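Local coordinates for metallocarboxypeptidase (Trypanosoma cruzi, PDB 3DWC), which probably releases single amino acids, other than proline, from the C-terminal ends of peptides, as a metal-dependent carboxypeptidase of the M32 family, at residues F13-R18 / H54-A59; T199-K204 / S334-R339; Y358-M363 / S392-E397. All coordinates share one frame; numbering follows the deposited sequence.

How the interactions relate
All three contacts belong to the mostly helical M32 fold, and none lies at the cobalt site. Interaction 3 is the buried one: helices 358-374 and 382-394 meet through apolar and aromatic side chains, with no hydrogen bond between 358-363 and 392-397. Interaction 1 joins two other helices, 3-32 and 39-57, through a thinner apolar contact, partly buried and edged by a water bridge. Interaction 2 differs in kind, since an irregular segment, 199-204, is bound to helix 334-341 largely by hydrogen bonds near the surface. Interactions 2 and 3 use helices consecutive in the chain, the centres of the two contacts about 26 Å apart; interaction 1 lies across the chain's centre from both.

Interaction 1 of 3, residues F13-R18 / H54-A59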
ATOM      1  N   PHE B  13      10.857  13.584  16.001  1.00 31.36           N
ATOM      2  CA  PHE B  13       9.927  12.462  16.178  1.00 30.52           C
ATOM      3  C   PHE B  13       8.758  12.475  15.169  1.00 29.27           C
ATOM      4  O   PHE B  13       8.263  11.428  14.785  1.00 28.46           O
ATOM      5  CB  PHE B  13       9.483  12.357  17.644  1.00 30.39           C
ATOM      6  CG  PHE B  13      10.426  11.552  18.469  1.00 31.65           C
ATOM      7  CD1 PHE B  13      11.553  12.128  19.022  1.00 31.38           C
ATOM      8  CD2 PHE B  13      10.238  10.182  18.618  1.00 32.74           C
ATOM      9  CE1 PHE B  13      12.448  11.382  19.770  1.00 31.28           C
ATOM     10  CE2 PHE B  13      11.151   9.425  19.347  1.00 32.13           C
ATOM     11  CZ  PHE B  13      12.272  10.045  19.923  1.00 31.62           C
ATOM     12  N   THR B  14       8.356  13.664  14.731  1.00 28.19           N
ATOM     13  CA  THR B  14       7.423  13.821  13.637  1.00 28.29           C
ATOM     14  C   THR B  14       8.026  13.277  12.344  1.00 29.56           C
ATOM     15  O   THR B  14       7.328  12.614  11.600  1.00 30.35           O
ATOM     16  CB  THR B  14       6.984  15.289  13.492  1.00 29.23           C
ATOM     17  OG1 THR B  14       6.233  15.655  14.682  1.00 26.72           O
ATOM     18  CG2 THR B  14       6.106  15.517  12.215  1.00 27.66           C
ATOM     19  N   LYS B  15       9.311  13.521  12.099  1.00 28.66           N
ATOM     20  CA  LYS B  15      10.002  12.948  10.946  1.00 29.69           C
ATOM     21  C   LYS B  15       9.903  11.433  10.964  1.00 28.72           C
ATOM     22  O   LYS B  15       9.464  10.829   9.977  1.00 28.75           O
ATOM     23  CB  LYS B  15      11.462  13.422  10.930  1.00 30.07           C
ATOM     24  CG  LYS B  15      12.140  13.339   9.628  1.00 32.73           C
ATOM     25  CD  LYS B  15      13.252  14.370   9.473  1.00 33.79           C
ATOM     26  CE  LYS B  15      14.296  14.280  10.599  1.00 38.66           C
ATOM     27  NZ  LYS B  15      15.696  14.737  10.191  1.00 38.25           N
ATOM     28  N   LEU B  16      10.289  10.830  12.089  1.00 27.59           N
ATOM     29  CA  LEU B  16      10.216   9.376  12.288  1.00 27.63           C
ATOM     30  C   LEU B  16       8.820   8.803  12.093  1.00 26.91           C
ATOM     31  O   LEU B  16       8.667   7.762  11.469  1.00 27.18           O
ATOM     32  CB  LEU B  16      10.727   8.997  13.692  1.00 27.43           C
ATOM     33  CG  LEU B  16      12.233   9.159  13.941  1.00 27.60           C
ATOM     34  CD1 LEU B  16      12.547   8.975  15.433  1.00 26.34           C
ATOM     35  CD2 LEU B  16      13.137   8.206  12.989  1.00 24.64           C
ATOM     36  N   TYR B  17       7.807   9.497  12.611  1.00 26.29           N
ATOM     37  CA  TYR B  17       6.386   9.140  12.435  1.00 26.70           C
ATOM     38  C   TYR B  17       6.046   9.080  10.944  1.00 27.63           C
ATOM     39  O   TYR B  17       5.415   8.123  10.480  1.00 27.19           O
ATOM     40  CB  TYR B  17       5.501  10.145  13.181  1.00 27.22           C
ATOM     41  CG  TYR B  17       4.028   9.844  13.201  1.00 26.30           C
ATOM     42  CD1 TYR B  17       3.496   8.959  14.107  1.00 28.35           C
ATOM     43  CD2 TYR B  17       3.159  10.456  12.297  1.00 27.14           C
ATOM     44  CE1 TYR B  17       2.108   8.694  14.139  1.00 27.97           C
ATOM     45  CE2 TYR B  17       1.799  10.171  12.292  1.00 28.41           C
ATOM     46  CZ  TYR B  17       1.272   9.309  13.229  1.00 26.87           C
ATOM     47  OH  TYR B  17      -0.097   9.025  13.241  1.00 28.01           O
ATOM     48  N   ARG B  18       6.546  10.029  10.171  1.00 27.47           N
ATOM     49  CA  ARG B  18       6.269  10.033   8.744  1.00 28.30           C
ATOM     50  C   ARG B  18       6.892   8.883   8.036  1.00 29.29           C
ATOM     51  O   ARG B  18       6.282   8.289   7.139  1.00 30.04           O
ATOM     52  CB  ARG B  18       6.773  11.310   8.066  1.00 28.68           C
ATOM     53  CG  ARG B  18       6.137  12.609   8.505  1.00 29.07           C
ATOM     54  CD  ARG B  18       4.659  12.494   8.794  1.00 31.61           C
ATOM     55  NE  ARG B  18       4.139  13.786   9.290  1.00 28.30           N
ATOM     56  CZ  ARG B  18       2.885  13.962   9.677  1.00 31.30           C
ATOM     57  NH1 ARG B  18       2.041  12.952   9.645  1.00 28.55           N
ATOM     58  NH2 ARG B  18       2.474  15.153  10.123  1.00 31.90           N
ATOM     59  N   HIS B  54      16.593   4.093  11.827  1.00 32.55           N
ATOM     60  CA  HIS B  54      17.602   3.745  12.818  1.00 33.05           C
ATOM     61  C   HIS B  54      18.738   4.773  12.964  1.00 34.07           C
ATOM     62  O   HIS B  54      19.126   5.105  14.098  1.00 35.34           O
ATOM     63  CB  HIS B  54      18.212   2.394  12.493  1.00 32.86           C
ATOM     64  CG  HIS B  54      19.307   1.997  13.430  1.00 33.64           C
ATOM     65  ND1 HIS B  54      19.061   1.546  14.709  1.00 33.11           N
ATOM     66  CD2 HIS B  54      20.651   1.977  13.274  1.00 33.50           C
ATOM     67  CE1 HIS B  54      20.209   1.243  15.291  1.00 33.71           C
ATOM     68  NE2 HIS B  54      21.188   1.505  14.443  1.00 34.12           N
ATOM     69  N   ASP B  55      19.287   5.240  11.838  1.00 34.52           N
ATOM     70  CA  ASP B  55      20.325   6.265  11.826  1.00 34.47           C
ATOM     71  C   ASP B  55      19.823   7.598  12.374  1.00 34.99           C
ATOM     72  O   ASP B  55      20.559   8.309  13.047  1.00 35.20           O
ATOM     73  CB  ASP B  55      20.838   6.501  10.405  1.00 35.27           C
ATOM     74  CG  ASP B  55      21.606   5.329   9.852  1.00 35.78           C
ATOM     75  OD1 ASP B  55      21.951   4.405  10.613  1.00 40.12           O
ATOM     76  OD2 ASP B  55      21.853   5.316   8.641  1.00 38.30           O
ATOM     77  N   THR B  56      18.567   7.925  12.086  1.00 34.54           N
ATOM     78  CA  THR B  56      17.948   9.144  12.570  1.00 34.57           C
ATOM     79  C   THR B  56      17.832   9.163  14.096  1.00 34.70           C
ATOM     80  O   THR B  56      18.278  10.125  14.725  1.00 34.74           O
ATOM     81  CB  THR B  56      16.564   9.334  11.920  1.00 34.52           C
ATOM     82  OG1 THR B  56      16.738   9.371  10.504  1.00 34.05           O
ATOM     83  CG2 THR B  56      15.910  10.640  12.365  1.00 34.27           C
ATOM     84  N   ILE B  57      17.276   8.102  14.689  1.00 34.41           N
ATOM     85  CA  ILE B  57      17.087   8.052  16.160  1.00 34.00           C
ATOM     86  C   ILE B  57      18.383   7.799  16.927  1.00 34.32           C
ATOM     87  O   ILE B  57      18.470   8.153  18.102  1.00 34.50           O
ATOM     88  CB  ILE B  57      15.995   7.013  16.607  1.00 34.20           C
ATOM     89  CG1 ILE B  57      15.378   7.422  17.985  1.00 34.29           C
ATOM     90  CG2 ILE B  57      16.558   5.614  16.623  1.00 33.85           C
ATOM     91  CD1 ILE B  57      14.241   6.513  18.515  1.00 32.37           C
ATOM     92  N   THR B  58      19.389   7.207  16.271  1.00 34.30           N
ATOM     93  CA  THR B  58      20.652   6.880  16.921  1.00 34.03           C
ATOM     94  C   THR B  58      21.771   7.875  16.643  1.00 33.83           C
ATOM     95  O   THR B  58      22.890   7.655  17.073  1.00 33.57           O
ATOM     96  CB  THR B  58      21.178   5.474  16.556  1.00 33.98           C
ATOM     97  OG1 THR B  58      21.478   5.416  15.158  1.00 36.37           O
ATOM     98  CG2 THR B  58      20.184   4.388  16.962  1.00 34.28           C
ATOM     99  N   ALA B  59      21.497   8.978  15.961  1.00 34.04           N
ATOM    100  CA  ALA B  59      22.550   9.970  15.758  1.00 34.57           C
ATOM    101  C   ALA B  59      22.980  10.537  17.121  1.00 34.66           C
ATOM    102  O   ALA B  59      22.167  10.635  18.050  1.00 34.02           O
ATOM    103  CB  ALA B  59      22.086  11.077  14.808  1.00 34.44           C
TER
HETATM  104  O   HOH W   1      16.396  12.483   9.115  1.00 35.12           O
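Helices 3-32 and 39-57, consecutive in the chain, form an antiparallel helical hairpin, met here near the C-terminal end of the second one, where T58 is the first residue to leave helical geometry. L16 carries the contact from the first helix. Its CG stands anti to the carbonyl carbon (chi1 -70°), and its two methyls divide between two neighbours: CD2 meets T56 CG2 tip to tip at 3.7 Å, while CD1 lies 4.1 Å from I57 CG1, the two side chains crossing at roughly a right angle. I57 extends its CG1 branch anti to the backbone N (chi1 -154°), which brings its CD1 to 4.3 Å from F13 CZ. The approach to that ring is oblique. L16 CD1 also rests above one face of the F13 ring, toward the rim, so F13, L16 and I57 form one small apolar cluster, and M87 and A90 of helix 78-95 add to it at F13.

At the polar margin a water accepts from K15 NZ at 2.6 Å and makes a weak bond to T56 OG1, whose stronger partner is the backbone oxygen of H52. K15 also packs against E48 of the second subunit, so this margin borders the dimer partner. Past I57 the helix closes with both N and OG1 of T58 bonded to H54 O; the hydroxyl comes in 2.6 Å away, above the carbonyl plane. With apolar tips between the helices and one water bridging the polar margin, this is a helical hairpin in the all-helical N-terminal part of this M32 carboxypeptidase.

Interaction 2 of 3, residues T199-K204 / S334-R339. With SO4 (sulfate ion), chain U.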
ATOM      1  N   THR B 199     -27.338 -30.397  25.230  1.00 41.32           N
ATOM      2  CA  THR B 199     -27.337 -30.485  23.771  1.00 41.11           C
ATOM      3  C   THR B 199     -26.724 -29.230  23.168  1.00 40.11           C
ATOM      4  O   THR B 199     -27.044 -28.117  23.588  1.00 40.23           O
ATOM      5  CB  THR B 199     -28.745 -30.642  23.178  1.00 41.51           C
ATOM      6  OG1 THR B 199     -29.377 -31.814  23.725  1.00 41.26           O
ATOM      7  CG2 THR B 199     -28.658 -30.753  21.620  1.00 40.94           C
ATOM      8  N   VAL B 200     -25.819 -29.434  22.222  1.00 38.98           N
ATOM      9  CA  VAL B 200     -25.198 -28.365  21.481  1.00 38.91           C
ATOM     10  C   VAL B 200     -25.356 -28.696  19.980  1.00 38.77           C
ATOM     11  O   VAL B 200     -24.824 -29.686  19.502  1.00 38.56           O
ATOM     12  CB  VAL B 200     -23.706 -28.188  21.845  1.00 39.50           C
ATOM     13  CG1 VAL B 200     -23.101 -27.030  21.051  1.00 39.15           C
ATOM     14  CG2 VAL B 200     -23.519 -27.943  23.356  1.00 36.26           C
ATOM     15  N   LEU B 201     -26.106 -27.857  19.265  1.00 37.61           N
ATOM     16  CA  LEU B 201     -26.276 -27.984  17.824  1.00 36.33           C
ATOM     17  C   LEU B 201     -25.187 -27.148  17.145  1.00 36.39           C
ATOM     18  O   LEU B 201     -25.089 -25.918  17.361  1.00 35.15           O
ATOM     19  CB  LEU B 201     -27.651 -27.508  17.415  1.00 35.42           C
ATOM     20  CG  LEU B 201     -28.842 -28.052  18.212  1.00 36.43           C
ATOM     21  CD1 LEU B 201     -30.129 -27.373  17.779  1.00 39.18           C
ATOM     22  CD2 LEU B 201     -28.979 -29.568  18.062  1.00 36.58           C
ATOM     23  N   GLU B 202     -24.355 -27.820  16.357  1.00 35.65           N
ATOM     24  CA  GLU B 202     -23.333 -27.150  15.595  1.00 36.08           C
ATOM     25  C   GLU B 202     -23.946 -26.446  14.392  1.00 34.15           C
ATOM     26  O   GLU B 202     -24.737 -27.036  13.646  1.00 32.59           O
ATOM     27  CB  GLU B 202     -22.268 -28.126  15.088  1.00 37.54           C
ATOM     28  CG  GLU B 202     -21.251 -28.504  16.138  1.00 44.48           C
ATOM     29  CD  GLU B 202     -20.431 -27.336  16.593  1.00 51.87           C
ATOM     30  OE1 GLU B 202     -20.375 -27.141  17.823  1.00 57.23           O
ATOM     31  OE2 GLU B 202     -19.852 -26.604  15.735  1.00 57.41           O
ATOM     32  N   PRO B 203     -23.571 -25.190  14.188  1.00 32.36           N
ATOM     33  CA  PRO B 203     -23.994 -24.552  12.942  1.00 32.28           C
ATOM     34  C   PRO B 203     -23.562 -25.336  11.693  1.00 31.31           C
ATOM     35  O   PRO B 203     -22.403 -25.764  11.595  1.00 30.26           O
ATOM     36  CB  PRO B 203     -23.311 -23.195  13.014  1.00 31.40           C
ATOM     37  CG  PRO B 203     -23.191 -22.947  14.509  1.00 31.01           C
ATOM     38  CD  PRO B 203     -22.796 -24.271  15.039  1.00 32.88           C
ATOM     39  N   LYS B 204     -24.493 -25.511  10.755  1.00 31.27           N
ATOM     40  CA  LYS B 204     -24.213 -26.211   9.489  1.00 31.89           C
ATOM     41  C   LYS B 204     -23.977 -25.296   8.281  1.00 31.09           C
ATOM     42  O   LYS B 204     -24.826 -24.508   7.908  1.00 31.23           O
ATOM     43  CB  LYS B 204     -25.351 -27.193   9.208  1.00 32.70           C
ATOM     44  CG  LYS B 204     -25.343 -28.380  10.201  1.00 34.15           C
ATOM     45  CD  LYS B 204     -26.721 -28.721  10.738  1.00 35.01           C
ATOM     46  CE  LYS B 204     -26.865 -30.226  11.127  1.00 36.77           C
ATOM     47  NZ  LYS B 204     -27.527 -30.951  10.003  1.00 38.52           N
ATOM     48  N   SER B 334     -30.249 -18.035  20.687  1.00 31.01           N
ATOM     49  CA  SER B 334     -29.247 -17.441  21.573  1.00 31.75           C
ATOM     50  C   SER B 334     -28.708 -18.409  22.611  1.00 32.02           C
ATOM     51  O   SER B 334     -27.547 -18.330  23.000  1.00 31.75           O
ATOM     52  CB  SER B 334     -29.790 -16.191  22.262  1.00 31.71           C
ATOM     53  OG  SER B 334     -30.891 -16.507  23.073  1.00 35.35           O
ATOM     54  N   SER B 335     -29.568 -19.286  23.110  1.00 32.32           N
ATOM     55  CA  SER B 335     -29.115 -20.297  24.052  1.00 32.54           C
ATOM     56  C   SER B 335     -28.128 -21.291  23.403  1.00 31.71           C
ATOM     57  O   SER B 335     -27.086 -21.638  23.980  1.00 31.89           O
ATOM     58  CB  SER B 335     -30.333 -21.059  24.619  1.00 33.42           C
ATOM     59  OG  SER B 335     -29.930 -22.319  25.172  1.00 37.48           O
ATOM     60  N   ASN B 336     -28.434 -21.761  22.207  1.00 30.36           N
ATOM     61  CA  ASN B 336     -27.504 -22.677  21.562  1.00 30.18           C
ATOM     62  C   ASN B 336     -26.199 -21.992  21.138  1.00 29.73           C
ATOM     63  O   ASN B 336     -25.129 -22.547  21.342  1.00 30.58           O
ATOM     64  CB  ASN B 336     -28.123 -23.376  20.354  1.00 29.86           C
ATOM     65  CG  ASN B 336     -27.175 -24.369  19.753  1.00 29.14           C
ATOM     66  OD1 ASN B 336     -26.994 -25.434  20.328  1.00 28.33           O
ATOM     67  ND2 ASN B 336     -26.521 -24.022  18.634  1.00 24.32           N
ATOM     68  N   MET B 337     -26.255 -20.769  20.611  1.00 29.34           N
ATOM     69  CA  MET B 337     -25.020 -20.121  20.222  1.00 29.96           C
ATOM     70  C   MET B 337     -24.116 -19.817  21.399  1.00 29.88           C
ATOM     71  O   MET B 337     -22.903 -19.817  21.271  1.00 29.71           O
ATOM     72  CB  MET B 337     -25.264 -18.876  19.384  1.00 30.05           C
ATOM     73  CG  MET B 337     -25.813 -19.199  17.995  1.00 29.33           C
ATOM     74  SD  MET B 337     -24.766 -20.273  17.012  1.00 29.30           S
ATOM     75  CE  MET B 337     -23.238 -19.382  17.183  1.00 27.46           C
ATOM     76  N   LYS B 338     -24.691 -19.494  22.540  1.00 31.84           N
ATOM     77  CA  LYS B 338     -23.881 -19.376  23.750  1.00 31.89           C
ATOM     78  C   LYS B 338     -23.119 -20.672  24.053  1.00 31.92           C
ATOM     79  O   LYS B 338     -21.961 -20.656  24.466  1.00 31.24           O
ATOM     80  CB  LYS B 338     -24.751 -18.974  24.939  1.00 32.16           C
ATOM     81  CG  LYS B 338     -23.964 -18.813  26.222  1.00 33.07           C
ATOM     82  CD  LYS B 338     -24.879 -18.307  27.337  1.00 34.27           C
ATOM     83  CE  LYS B 338     -24.340 -18.627  28.700  1.00 37.48           C
ATOM     84  NZ  LYS B 338     -25.344 -18.158  29.760  1.00 40.33           N
ATOM     85  N   ARG B 339     -23.768 -21.802  23.838  1.00 33.13           N
ATOM     86  CA  ARG B 339     -23.154 -23.099  24.136  1.00 33.79           C
ATOM     87  C   ARG B 339     -22.021 -23.401  23.194  1.00 34.05           C
ATOM     88  O   ARG B 339     -21.001 -23.920  23.617  1.00 34.72           O
ATOM     89  CB  ARG B 339     -24.195 -24.209  24.125  1.00 34.32           C
ATOM     90  CG  ARG B 339     -24.725 -24.457  25.489  1.00 38.04           C
ATOM     91  CD  ARG B 339     -26.193 -24.308  25.685  1.00 42.09           C
ATOM     92  NE  ARG B 339     -26.921 -25.530  25.556  1.00 42.94           N
ATOM     93  CZ  ARG B 339     -28.061 -25.854  26.171  1.00 44.59           C
ATOM     94  NH1 ARG B 339     -28.668 -25.077  27.062  1.00 46.27           N
ATOM     95  NH2 ARG B 339     -28.598 -27.021  25.891  1.00 44.91           N
TER
HETATM   96  S   SO4 U 611     -30.703 -29.593  27.016  1.00 71.32           S
HETATM   97  O1  SO4 U 611     -32.070 -29.281  26.577  1.00 70.95           O
HETATM   98  O2  SO4 U 611     -30.688 -30.838  27.788  1.00 71.51           O
HETATM   99  O3  SO4 U 611     -29.834 -29.767  25.858  1.00 70.48           O
HETATM  100  O4  SO4 U 611     -30.217 -28.507  27.867  1.00 71.41           O
HETATM  101  O   HOH W   2     -28.658 -26.304  22.103  1.00 20.14           O
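The guanidinium of R339 and the carboxamide of N336 are the two flat groups, and both work through their edges. R339 turns NE and NH2 side-on toward one atom, the T199 carbonyl oxygen, which lies near the guanidinium plane; NH2 makes the shorter bond, 3.0 Å and on a lone pair, while NE stands 3.3 Å from T199 O. On its NH1 side, NH2 hydrogen-bonds sulfate O4, also near the guanidinium plane. A chain bent at chi2 and chi3 brings the group there, with R339 CB left to touch V200 CG2.

N336 points its CG anti to the backbone N (chi1 -177°), straight at the extended segment, and bonds both polar groups of L201. OD1 accepts from L201 N at 2.8 Å, and ND2 gives to L201 O at 2.7 Å, with N-H...O angles of 161° and 164°. Each bond uses an in-plane lone pair, so the pair fixes which way round the amide sits. ND2 also bonds A331 O, and a water gives protons to both N336 OD1 and T199 O. Farther along, P203 CG touches M337 SD at 4.0 Å, beside F258.

The sulfate, probably from the crystallisation liquor, receives T199 N on O3 at 2.6 Å and so spans T199 and R339. N336 thus meets L201 as a neighbouring strand's edge would, and R339 takes T199 O. The arginine and the main-chain N-H would make this spot attractive to an anion, although E198, a long, weak ion-pair partner of NE, would partly offset the charge that should polarise the T199 carbonyl.

Interaction 3 of 3, residues Y358-M363 / S392-E397; sequences YPLHVM and SYLGLE
The tightly packed part of this buried contact is built round two methyl groups set over rings, one from each segment. M363, with CG anti to the backbone N and the chain bent at chi3 (72°), brings CE over the middle of the Y393 ring, 3.7 Å from its centroid and 7° off the normal. Its SD stands farther out and oblique, completing a Met-aromatic contact. In the reverse direction L394 CD1 lies over one face of H361, displaced toward the rim, with NE2 of H361 the nearest ring atom at 3.6 Å. H361 starts off pointing away from 392-397, and only its ring end swings back to receive that methyl.

L360 fills the middle. Its CD2 packs 3.9 Å from Y393 CB, CD1 meets the Y393 carbonyl oxygen, and its side chain slides past that of L394 in the opposite direction, with L360 CB 4.1 Å from L394 CG. From helix 168-196, L186 packs on L360 and R179 on M363 and Y393; the Y393 hydroxyl hydrogen-bonds E367.

The contact loosens beyond L394. G395 takes positive phi (69°) and turns the chain out of the helix, so that exposed G395 and E397 make no contact with 358-363; exposed S392 makes none either. Two consecutive helices joined by a short connection, 358-374 and 382-394, here pack as an antiparallel helical hairpin within the mostly helical M32 fold.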
ATOM      1  N   TYR B 358      -6.958 -21.013  27.397  1.00 32.50           N
ATOM      2  CA  TYR B 358      -5.957 -20.120  26.847  1.00 32.21           C
ATOM      3  C   TYR B 358      -4.868 -19.631  27.860  1.00 31.76           C
ATOM      4  O   TYR B 358      -3.671 -19.804  27.610  1.00 31.66           O
ATOM      5  CB  TYR B 358      -6.654 -18.962  26.137  1.00 32.50           C
ATOM      6  CG  TYR B 358      -5.759 -18.261  25.167  1.00 34.14           C
ATOM      7  CD1 TYR B 358      -5.885 -18.470  23.799  1.00 34.13           C
ATOM      8  CD2 TYR B 358      -4.739 -17.444  25.614  1.00 33.98           C
ATOM      9  CE1 TYR B 358      -5.047 -17.847  22.912  1.00 35.28           C
ATOM     10  CE2 TYR B 358      -3.916 -16.813  24.734  1.00 36.57           C
ATOM     11  CZ  TYR B 358      -4.071 -17.019  23.394  1.00 34.26           C
ATOM     12  OH  TYR B 358      -3.232 -16.380  22.541  1.00 37.31           O
ATOM     13  N   PRO B 359      -5.265 -19.048  28.995  1.00 30.48           N
ATOM     14  CA  PRO B 359      -4.258 -18.599  29.959  1.00 30.29           C
ATOM     15  C   PRO B 359      -3.305 -19.707  30.463  1.00 29.88           C
ATOM     16  O   PRO B 359      -2.176 -19.408  30.846  1.00 29.75           O
ATOM     17  CB  PRO B 359      -5.102 -18.104  31.122  1.00 30.41           C
ATOM     18  CG  PRO B 359      -6.414 -18.721  30.957  1.00 30.74           C
ATOM     19  CD  PRO B 359      -6.609 -18.740  29.478  1.00 31.37           C
ATOM     20  N   LEU B 360      -3.775 -20.946  30.507  1.00 28.52           N
ATOM     21  CA  LEU B 360      -2.922 -22.054  30.878  1.00 29.93           C
ATOM     22  C   LEU B 360      -1.769 -22.253  29.853  1.00 29.97           C
ATOM     23  O   LEU B 360      -0.633 -22.509  30.252  1.00 31.99           O
ATOM     24  CB  LEU B 360      -3.762 -23.305  31.079  1.00 29.18           C
ATOM     25  CG  LEU B 360      -4.655 -23.173  32.312  1.00 29.80           C
ATOM     26  CD1 LEU B 360      -5.738 -24.251  32.346  1.00 29.18           C
ATOM     27  CD2 LEU B 360      -3.823 -23.164  33.603  1.00 28.13           C
ATOM     28  N   HIS B 361      -2.046 -22.069  28.563  1.00 29.81           N
ATOM     29  CA  HIS B 361      -1.016 -22.114  27.520  1.00 30.25           C
ATOM     30  C   HIS B 361      -0.018 -20.964  27.699  1.00 30.75           C
ATOM     31  O   HIS B 361       1.176 -21.135  27.547  1.00 31.45           O
ATOM     32  CB  HIS B 361      -1.649 -22.027  26.109  1.00 30.92           C
ATOM     33  CG  HIS B 361      -2.466 -23.239  25.706  1.00 30.57           C
ATOM     34  ND1 HIS B 361      -1.944 -24.291  24.973  1.00 30.99           N
ATOM     35  CD2 HIS B 361      -3.771 -23.544  25.912  1.00 29.83           C
ATOM     36  CE1 HIS B 361      -2.883 -25.197  24.773  1.00 31.00           C
ATOM     37  NE2 HIS B 361      -4.008 -24.757  25.314  1.00 30.56           N
ATOM     38  N   VAL B 362      -0.516 -19.785  28.065  1.00 31.24           N
ATOM     39  CA  VAL B 362       0.315 -18.608  28.266  1.00 30.27           C
ATOM     40  C   VAL B 362       1.154 -18.793  29.514  1.00 30.69           C
ATOM     41  O   VAL B 362       2.362 -18.549  29.492  1.00 30.33           O
ATOM     42  CB  VAL B 362      -0.571 -17.319  28.355  1.00 30.13           C
ATOM     43  CG1 VAL B 362       0.237 -16.096  28.800  1.00 27.97           C
ATOM     44  CG2 VAL B 362      -1.283 -17.076  26.997  1.00 27.75           C
ATOM     45  N   MET B 363       0.514 -19.195  30.612  1.00 30.40           N
ATOM     46  CA  MET B 363       1.232 -19.395  31.857  1.00 31.68           C
ATOM     47  C   MET B 363       2.431 -20.325  31.672  1.00 32.35           C
ATOM     48  O   MET B 363       3.538 -20.052  32.104  1.00 33.03           O
ATOM     49  CB  MET B 363       0.344 -20.038  32.906  1.00 31.10           C
ATOM     50  CG  MET B 363       1.075 -20.295  34.184  1.00 30.03           C
ATOM     51  SD  MET B 363      -0.051 -20.423  35.568  1.00 31.74           S
ATOM     52  CE  MET B 363      -0.832 -21.992  35.263  1.00 30.63           C
ATOM     53  N   SER B 392      -0.025 -31.180  33.558  1.00 38.55           N
ATOM     54  CA  SER B 392      -0.387 -30.629  34.852  1.00 38.66           C
ATOM     55  C   SER B 392      -1.512 -29.601  34.771  1.00 38.45           C
ATOM     56  O   SER B 392      -2.437 -29.597  35.596  1.00 38.47           O
ATOM     57  CB  SER B 392       0.839 -29.985  35.483  1.00 38.90           C
ATOM     58  OG  SER B 392       0.529 -29.582  36.789  1.00 40.54           O
ATOM     59  N   TYR B 393      -1.401 -28.701  33.802  1.00 37.79           N
ATOM     60  CA  TYR B 393      -2.334 -27.598  33.669  1.00 37.67           C
ATOM     61  C   TYR B 393      -3.569 -27.956  32.861  1.00 37.68           C
ATOM     62  O   TYR B 393      -4.674 -27.606  33.253  1.00 37.65           O
ATOM     63  CB  TYR B 393      -1.630 -26.390  33.042  1.00 36.78           C
ATOM     64  CG  TYR B 393      -0.452 -25.862  33.853  1.00 35.45           C
ATOM     65  CD1 TYR B 393      -0.395 -26.017  35.230  1.00 35.64           C
ATOM     66  CD2 TYR B 393       0.571 -25.161  33.245  1.00 34.95           C
ATOM     67  CE1 TYR B 393       0.683 -25.516  35.971  1.00 37.03           C
ATOM     68  CE2 TYR B 393       1.653 -24.642  33.988  1.00 36.02           C
ATOM     69  CZ  TYR B 393       1.694 -24.833  35.350  1.00 35.49           C
ATOM     70  OH  TYR B 393       2.757 -24.337  36.095  1.00 35.34           O
ATOM     71  N   LEU B 394      -3.375 -28.674  31.753  1.00 38.81           N
ATOM     72  CA  LEU B 394      -4.455 -28.975  30.790  1.00 39.01           C
ATOM     73  C   LEU B 394      -4.840 -30.459  30.701  1.00 39.42           C
ATOM     74  O   LEU B 394      -5.742 -30.812  29.941  1.00 40.32           O
ATOM     75  CB  LEU B 394      -4.040 -28.493  29.403  1.00 38.73           C
ATOM     76  CG  LEU B 394      -3.976 -26.975  29.231  1.00 39.27           C
ATOM     77  CD1 LEU B 394      -2.953 -26.580  28.192  1.00 39.49           C
ATOM     78  CD2 LEU B 394      -5.344 -26.406  28.862  1.00 39.27           C
ATOM     79  N   GLY B 395      -4.157 -31.325  31.445  1.00 39.60           N
ATOM     80  CA  GLY B 395      -4.445 -32.762  31.430  1.00 39.73           C
ATOM     81  C   GLY B 395      -4.094 -33.484  30.131  1.00 40.22           C
ATOM     82  O   GLY B 395      -4.615 -34.567  29.867  1.00 39.86           O
ATOM     83  N   LEU B 396      -3.192 -32.909  29.338  1.00 40.28           N
ATOM     84  CA  LEU B 396      -2.815 -33.500  28.061  1.00 40.91           C
ATOM     85  C   LEU B 396      -1.317 -33.700  27.932  1.00 41.13           C
ATOM     86  O   LEU B 396      -0.541 -32.877  28.402  1.00 40.34           O
ATOM     87  CB  LEU B 396      -3.292 -32.605  26.926  1.00 41.05           C
ATOM     88  CG  LEU B 396      -4.803 -32.398  26.825  1.00 41.42           C
ATOM     89  CD1 LEU B 396      -5.072 -31.440  25.687  1.00 40.02           C
ATOM     90  CD2 LEU B 396      -5.545 -33.740  26.623  1.00 41.65           C
ATOM     91  N   GLU B 397      -0.937 -34.798  27.266  1.00 42.29           N
ATOM     92  CA  GLU B 397       0.464 -35.157  26.998  1.00 42.72           C
ATOM     93  C   GLU B 397       0.945 -34.688  25.635  1.00 42.77           C
ATOM     94  O   GLU B 397       0.203 -34.748  24.656  1.00 42.05           O
ATOM     95  CB  GLU B 397       0.641 -36.676  27.001  1.00 43.06           C
ATOM     96  CG  GLU B 397       0.428 -37.349  28.338  1.00 44.26           C
ATOM     97  CD  GLU B 397       0.942 -38.781  28.351  1.00 45.46           C
ATOM     98  OE1 GLU B 397       0.799 -39.432  29.411  1.00 46.76           O
ATOM     99  OE2 GLU B 397       1.504 -39.244  27.316  1.00 47.78           O
TER